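Local coordinates for GTPase activator-like protein (Chaetomium thermophilum, PDB 5HIU) that probably serves as a GTPase activator in its full-length TSC2 form, of which this chain is the all-helical N-terminal part, at residues A65-I69 / S81-L85; V28-K32 / A60-A65. The contacts are given in a common frame with arbitrary orientation. Numbering follows the deposited sequence.

Interaction 1 (A65-I69 / S81-L85)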
ATOM      1  N   ALA A  65      17.975 -21.348 -28.137  1.00 71.96           N
ATOM      2  CA  ALA A  65      18.670 -20.331 -27.334  1.00 64.75           C
ATOM      3  C   ALA A  65      18.538 -20.458 -25.835  1.00 62.98           C
ATOM      4  O   ALA A  65      19.394 -19.952 -25.128  1.00 65.31           O
ATOM      5  CB  ALA A  65      18.179 -18.951 -27.740  1.00 61.67           C
ATOM      6  N   LYS A  66      17.464 -21.081 -25.345  1.00 61.84           N
ATOM      7  CA  LYS A  66      17.138 -21.038 -23.913  1.00 63.43           C
ATOM      8  C   LYS A  66      18.255 -21.450 -22.957  1.00 68.29           C
ATOM      9  O   LYS A  66      18.333 -20.936 -21.837  1.00 70.03           O
ATOM     10  CB  LYS A  66      15.871 -21.825 -23.602  1.00 66.59           C
ATOM     11  CG  LYS A  66      15.912 -23.303 -23.944  1.00 74.96           C
ATOM     12  CD  LYS A  66      14.491 -23.843 -24.008  1.00 78.62           C
ATOM     13  CE  LYS A  66      14.419 -25.260 -24.526  1.00 84.89           C
ATOM     14  NZ  LYS A  66      14.052 -26.203 -23.439  1.00 92.23           N
ATOM     15  N   ASP A  67      19.126 -22.353 -23.394  1.00 69.96           N
ATOM     16  CA  ASP A  67      20.278 -22.777 -22.577  1.00 68.26           C
ATOM     17  C   ASP A  67      21.288 -21.664 -22.328  1.00 66.33           C
ATOM     18  O   ASP A  67      21.958 -21.673 -21.299  1.00 71.34           O
ATOM     19  CB  ASP A  67      20.986 -23.968 -23.216  1.00 70.91           C
ATOM     20  CG  ASP A  67      21.645 -23.611 -24.519  1.00 71.56           C
ATOM     21  OD1 ASP A  67      22.800 -23.145 -24.505  1.00 74.21           O
ATOM     22  OD2 ASP A  67      21.003 -23.779 -25.569  1.00 75.35           O
ATOM     23  N   MET A  68      21.386 -20.704 -23.249  1.00 62.22           N
ATOM     24  CA  MET A  68      22.345 -19.594 -23.132  1.00 62.39           C
ATOM     25  C   MET A  68      22.048 -18.633 -21.958  1.00 61.09           C
ATOM     26  O   MET A  68      22.915 -17.859 -21.560  1.00 56.65           O
ATOM     27  CB  MET A  68      22.396 -18.791 -24.434  1.00 63.85           C
ATOM     28  CG  MET A  68      22.825 -19.595 -25.643  1.00 65.76           C
ATOM     29  SD  MET A  68      22.712 -18.707 -27.208  1.00 72.42           S
ATOM     30  CE  MET A  68      24.111 -17.593 -27.035  1.00 77.57           C
ATOM     31  N   ILE A  69      20.827 -18.700 -21.428  1.00 61.17           N
ATOM     32  CA  ILE A  69      20.376 -17.931 -20.270  1.00 59.80           C
ATOM     33  C   ILE A  69      20.901 -18.510 -18.972  1.00 63.60           C
ATOM     34  O   ILE A  69      20.839 -17.873 -17.950  1.00 62.88           O
ATOM     35  CB  ILE A  69      18.839 -17.976 -20.218  1.00 64.70           C
ATOM     36  CG1 ILE A  69      18.265 -17.281 -21.437  1.00 66.93           C
ATOM     37  CG2 ILE A  69      18.260 -17.344 -18.972  1.00 68.41           C
ATOM     38  CD1 ILE A  69      18.806 -15.908 -21.687  1.00 61.72           C
ATOM     39  N   SER A  81      21.004 -13.629 -25.340  1.00 57.78           N
ATOM     40  CA  SER A  81      19.934 -14.621 -25.360  1.00 56.53           C
ATOM     41  C   SER A  81      18.643 -14.076 -24.752  1.00 53.38           C
ATOM     42  O   SER A  81      17.564 -14.277 -25.296  1.00 56.08           O
ATOM     43  CB  SER A  81      20.398 -15.887 -24.626  1.00 57.41           C
ATOM     44  OG  SER A  81      19.445 -16.934 -24.706  1.00 61.72           O
ATOM     45  N   TRP A  82      18.750 -13.399 -23.613  1.00 52.33           N
ATOM     46  CA  TRP A  82      17.585 -12.789 -22.972  1.00 51.81           C
ATOM     47  C   TRP A  82      16.876 -11.849 -23.905  1.00 50.12           C
ATOM     48  O   TRP A  82      15.660 -11.794 -23.954  1.00 49.53           O
ATOM     49  CB  TRP A  82      17.991 -11.973 -21.762  1.00 50.58           C
ATOM     50  CG  TRP A  82      18.138 -12.719 -20.538  1.00 46.28           C
ATOM     51  CD1 TRP A  82      19.270 -12.865 -19.817  1.00 49.24           C
ATOM     52  CD2 TRP A  82      17.122 -13.397 -19.837  1.00 49.03           C
ATOM     53  NE1 TRP A  82      19.031 -13.607 -18.699  1.00 51.40           N
ATOM     54  CE2 TRP A  82      17.710 -13.955 -18.688  1.00 52.11           C
ATOM     55  CE3 TRP A  82      15.767 -13.613 -20.070  1.00 52.21           C
ATOM     56  CZ2 TRP A  82      16.989 -14.706 -17.769  1.00 52.23           C
ATOM     57  CZ3 TRP A  82      15.051 -14.365 -19.157  1.00 52.40           C
ATOM     58  CH2 TRP A  82      15.667 -14.902 -18.021  1.00 53.27           C
ATOM     59  N   GLU A  83      17.658 -11.089 -24.635  1.00 51.96           N
ATOM     60  CA  GLU A  83      17.103 -10.125 -25.560  1.00 57.55           C
ATOM     61  C   GLU A  83      16.390 -10.785 -26.712  1.00 59.49           C
ATOM     62  O   GLU A  83      15.422 -10.240 -27.252  1.00 62.60           O
ATOM     63  CB  GLU A  83      18.200  -9.219 -26.056  1.00 59.97           C
ATOM     64  CG  GLU A  83      18.792  -8.446 -24.905  1.00 64.14           C
ATOM     65  CD  GLU A  83      19.873  -7.514 -25.330  1.00 68.06           C
ATOM     66  OE1 GLU A  83      20.780  -7.952 -26.090  1.00 65.05           O
ATOM     67  OE2 GLU A  83      19.792  -6.355 -24.863  1.00 74.13           O
ATOM     68  N   LEU A  84      16.863 -11.968 -27.078  1.00 57.88           N
ATOM     69  CA  LEU A  84      16.264 -12.715 -28.148  1.00 59.83           C
ATOM     70  C   LEU A  84      14.983 -13.345 -27.634  1.00 60.99           C
ATOM     71  O   LEU A  84      13.994 -13.411 -28.367  1.00 60.87           O
ATOM     72  CB  LEU A  84      17.236 -13.772 -28.657  1.00 61.22           C
ATOM     73  CG  LEU A  84      16.667 -14.898 -29.517  1.00 65.79           C
ATOM     74  CD1 LEU A  84      16.247 -14.365 -30.878  1.00 67.37           C
ATOM     75  CD2 LEU A  84      17.705 -15.998 -29.656  1.00 67.88           C
ATOM     76  N   LEU A  85      15.013 -13.817 -26.384  1.00 62.03           N
ATOM     77  CA  LEU A  85      13.851 -14.479 -25.777  1.00 61.27           C
ATOM     78  C   LEU A  85      12.725 -13.465 -25.536  1.00 57.28           C
ATOM     79  O   LEU A  85      11.546 -13.750 -25.738  1.00 60.28           O
ATOM     80  CB  LEU A  85      14.242 -15.183 -24.473  1.00 58.31           C
ATOM     81  CG  LEU A  85      15.187 -16.394 -24.554  1.00 62.70           C
ATOM     82  CD1 LEU A  85      15.417 -16.981 -23.166  1.00 58.89           C
ATOM     83  CD2 LEU A  85      14.679 -17.495 -25.481  1.00 64.28           C
TER
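Within the N-terminal end of this alpha-helical solenoid, the turn that leaves helix 59-65 folds back on helix 75-89, so the start of the connection packs on the middle of the next helix. Past Ala65 the chain tightens into a 3-10 turn over 67-69, where Met68 N donates to Ala65 O at 2.8 Å. The same carbonyl accepts a second bond from the facing helix, Ser81 OG to Ala65 O at 3.0 Å; Ser81 lies opposite Met68, their CA atoms 6.0 Å apart. Around this polar point the contact is greasy. Ile69, the residue with the largest covered area, lays CD1 over the face of the Trp82 indole, 3.4 Å from the centroid of the five-membered ring and 9° off its normal, a CH-pi contact, while Ile69 CG1 touches Leu85 CD1 at 3.3 Å. On the N-terminal side of the turn, Ala65 CB packs on Leu84 CD2 at 3.6 Å. The polar end of Trp82 turns to other company, NE1 donating to Asp114, and its ring also meets Tyr117 with nearly parallel planes. A buried hydroxyl thus adds a second donor to the carbonyl of Ala65, already used by the turn, and the turn meets helix 75-89 through one polar bond set among apolar contacts.

Interaction 2 (V28-K32 / A60-A65)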
ATOM      1  N   VAL A  28      19.398 -19.902 -37.158  1.00 85.51           N
ATOM      2  CA  VAL A  28      18.938 -20.870 -36.161  1.00 85.12           C
ATOM      3  C   VAL A  28      19.856 -22.081 -36.135  1.00 85.74           C
ATOM      4  O   VAL A  28      20.141 -22.623 -35.070  1.00 86.52           O
ATOM      5  CB  VAL A  28      17.484 -21.330 -36.402  1.00 82.05           C
ATOM      6  CG1 VAL A  28      17.108 -22.428 -35.422  1.00 81.41           C
ATOM      7  CG2 VAL A  28      16.526 -20.170 -36.242  1.00 78.99           C
ATOM      8  N   ALA A  29      20.307 -22.515 -37.305  1.00 91.38           N
ATOM      9  CA  ALA A  29      21.289 -23.595 -37.365  1.00 93.54           C
ATOM     10  C   ALA A  29      22.539 -23.216 -36.556  1.00 92.74           C
ATOM     11  O   ALA A  29      22.995 -23.980 -35.697  1.00 92.26           O
ATOM     12  CB  ALA A  29      21.644 -23.914 -38.809  1.00 94.79           C
ATOM     13  N   LYS A  30      23.057 -22.019 -36.804  1.00 90.78           N
ATOM     14  CA  LYS A  30      24.221 -21.530 -36.072  1.00 95.73           C
ATOM     15  C   LYS A  30      23.898 -21.343 -34.596  1.00 94.44           C
ATOM     16  O   LYS A  30      24.724 -21.641 -33.734  1.00 92.35           O
ATOM     17  CB  LYS A  30      24.708 -20.210 -36.664  1.00100.15           C
ATOM     18  CG  LYS A  30      25.223 -20.345 -38.085  1.00105.00           C
ATOM     19  CD  LYS A  30      25.630 -19.004 -38.661  1.00110.26           C
ATOM     20  CE  LYS A  30      26.427 -19.164 -39.948  1.00114.55           C
ATOM     21  NZ  LYS A  30      26.731 -17.836 -40.549  1.00117.27           N
ATOM     22  N   LEU A  31      22.692 -20.859 -34.311  1.00 91.63           N
ATOM     23  CA  LEU A  31      22.251 -20.675 -32.930  1.00 89.62           C
ATOM     24  C   LEU A  31      22.218 -21.996 -32.168  1.00 93.52           C
ATOM     25  O   LEU A  31      22.555 -22.043 -30.985  1.00 88.04           O
ATOM     26  CB  LEU A  31      20.880 -20.002 -32.890  1.00 84.05           C
ATOM     27  CG  LEU A  31      20.315 -19.702 -31.499  1.00 85.60           C
ATOM     28  CD1 LEU A  31      21.188 -18.719 -30.730  1.00 84.41           C
ATOM     29  CD2 LEU A  31      18.900 -19.162 -31.625  1.00 86.87           C
ATOM     30  N   LYS A  32      21.815 -23.063 -32.848  1.00104.36           N
ATOM     31  CA  LYS A  32      21.775 -24.382 -32.237  1.00108.67           C
ATOM     32  C   LYS A  32      23.164 -24.999 -32.203  1.00104.69           C
ATOM     33  O   LYS A  32      23.575 -25.520 -31.169  1.00107.37           O
ATOM     34  CB  LYS A  32      20.790 -25.300 -32.980  1.00121.97           C
ATOM     35  CG  LYS A  32      19.344 -24.894 -32.772  1.00131.55           C
ATOM     36  CD  LYS A  32      18.309 -25.854 -33.346  1.00142.83           C
ATOM     37  CE  LYS A  32      16.915 -25.397 -32.903  1.00151.82           C
ATOM     38  NZ  LYS A  32      15.776 -26.238 -33.354  1.00155.98           N
ATOM     39  N   ALA A  60      11.151 -22.732 -32.355  1.00 83.63           N
ATOM     40  CA  ALA A  60      12.417 -23.463 -32.484  1.00 83.62           C
ATOM     41  C   ALA A  60      13.604 -22.553 -32.145  1.00 78.43           C
ATOM     42  O   ALA A  60      14.624 -22.996 -31.608  1.00 79.69           O
ATOM     43  CB  ALA A  60      12.550 -24.033 -33.881  1.00 85.59           C
ATOM     44  N   ILE A  61      13.441 -21.270 -32.448  1.00 74.22           N
ATOM     45  CA  ILE A  61      14.371 -20.245 -32.008  1.00 71.49           C
ATOM     46  C   ILE A  61      14.451 -20.237 -30.471  1.00 70.47           C
ATOM     47  O   ILE A  61      15.525 -20.102 -29.898  1.00 72.87           O
ATOM     48  CB  ILE A  61      13.963 -18.858 -32.557  1.00 70.40           C
ATOM     49  CG1 ILE A  61      14.100 -18.809 -34.083  1.00 75.07           C
ATOM     50  CG2 ILE A  61      14.818 -17.762 -31.948  1.00 71.16           C
ATOM     51  CD1 ILE A  61      13.355 -17.669 -34.748  1.00 77.55           C
ATOM     52  N   TRP A  62      13.311 -20.374 -29.799  1.00 69.24           N
ATOM     53  CA  TRP A  62      13.308 -20.371 -28.352  1.00 63.84           C
ATOM     54  C   TRP A  62      14.190 -21.495 -27.860  1.00 64.69           C
ATOM     55  O   TRP A  62      15.068 -21.281 -27.031  1.00 63.03           O
ATOM     56  CB  TRP A  62      11.895 -20.543 -27.799  1.00 62.93           C
ATOM     57  CG  TRP A  62      11.861 -20.514 -26.308  1.00 64.96           C
ATOM     58  CD1 TRP A  62      12.017 -21.575 -25.458  1.00 68.07           C
ATOM     59  CD2 TRP A  62      11.674 -19.360 -25.479  1.00 64.59           C
ATOM     60  NE1 TRP A  62      11.933 -21.151 -24.149  1.00 71.49           N
ATOM     61  CE2 TRP A  62      11.737 -19.793 -24.135  1.00 65.68           C
ATOM     62  CE3 TRP A  62      11.456 -18.003 -25.743  1.00 64.71           C
ATOM     63  CZ2 TRP A  62      11.583 -18.918 -23.063  1.00 62.54           C
ATOM     64  CZ3 TRP A  62      11.309 -17.129 -24.667  1.00 64.92           C
ATOM     65  CH2 TRP A  62      11.360 -17.600 -23.342  1.00 63.64           C
ATOM     66  N   HIS A  63      13.969 -22.689 -28.399  1.00 69.37           N
ATOM     67  CA  HIS A  63      14.655 -23.866 -27.905  1.00 72.23           C
ATOM     68  C   HIS A  63      16.129 -23.807 -28.219  1.00 72.41           C
ATOM     69  O   HIS A  63      16.981 -24.188 -27.401  1.00 72.34           O
ATOM     70  CB  HIS A  63      14.086 -25.117 -28.536  1.00 79.91           C
ATOM     71  CG  HIS A  63      12.629 -25.295 -28.311  1.00 81.61           C
ATOM     72  ND1 HIS A  63      11.974 -24.785 -27.212  1.00 83.44           N
ATOM     73  CD2 HIS A  63      11.699 -25.952 -29.037  1.00 88.80           C
ATOM     74  CE1 HIS A  63      10.694 -25.102 -27.283  1.00 85.22           C
ATOM     75  NE2 HIS A  63      10.504 -25.816 -28.378  1.00 89.63           N
ATOM     76  N   ALA A  64      16.437 -23.334 -29.417  1.00 71.60           N
ATOM     77  CA  ALA A  64      17.824 -23.160 -29.789  1.00 74.53           C
ATOM     78  C   ALA A  64      18.596 -22.391 -28.700  1.00 74.04           C
ATOM     79  O   ALA A  64      19.708 -22.768 -28.361  1.00 80.32           O
ATOM     80  CB  ALA A  64      17.916 -22.444 -31.128  1.00 74.64           C
ATOM     81  N   ALA A  65      17.975 -21.348 -28.137  1.00 71.96           N
ATOM     82  CA  ALA A  65      18.670 -20.331 -27.334  1.00 64.75           C
ATOM     83  C   ALA A  65      18.538 -20.458 -25.835  1.00 62.98           C
ATOM     84  O   ALA A  65      19.394 -19.952 -25.128  1.00 65.31           O
ATOM     85  CB  ALA A  65      18.179 -18.951 -27.740  1.00 61.67           C
TER
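Helices 22-33 and 59-65 lie side by side at the N-terminal edge of the alpha-helical solenoid, running roughly parallel, with segment axes 27° apart and 8.9 Å from each other at closest approach. The low point of the interface is Ala64: its small side chain lets the backbones draw together, Lys32 CA coming within 4.8 Å of Ala64 CA. Larger side chains of 28-32 crowd round this methyl. Leu31 CD2 presses on Ala64 CB at 3.5 Å and reaches Ala65 CB at 4.0 Å, filling the space left by the two alanines; Leu31 also packs on Ala42, Ala43 and Leu46 of helix 36-52. One turn earlier, Val28 CG2 meets Ile61 CG1 at 3.5 Å, bump against bump, where the CA atoms stand wider at 6.2 Å. At the exposed border Lys32 lies extended along helix 59-65, its aliphatic part closing the edge of the apolar patch: Lys32 CG sits 3.3 Å from Ala64 CB, and Lys32 CE comes within 3.6 Å of Ala60 O.

Overall arrangement
From the N terminus the chain runs along helix 22-33, turns into helix 36-52 and comes back with helix 59-65, whose return beside 28-32 closes interaction 2 across 27 intervening residues. Interaction 1 follows in series, neither nested nor crossed: it closes a span of 11 residues, the rest of the loop and the first residues of helix 75-89. Ala65 belongs to both, and their centres are about 9 Å apart. Leu84 CD1 packs on helix 59-65, 3.8 Å from Ile61 CG2, while the turn reaches helix 22-33 directly, Met68 SD 3.8 Å from Leu31 CD1. Together they tie helices 22-33, 59-65 and 75-89, with helix 36-52 packing alongside (Leu31 on Leu46).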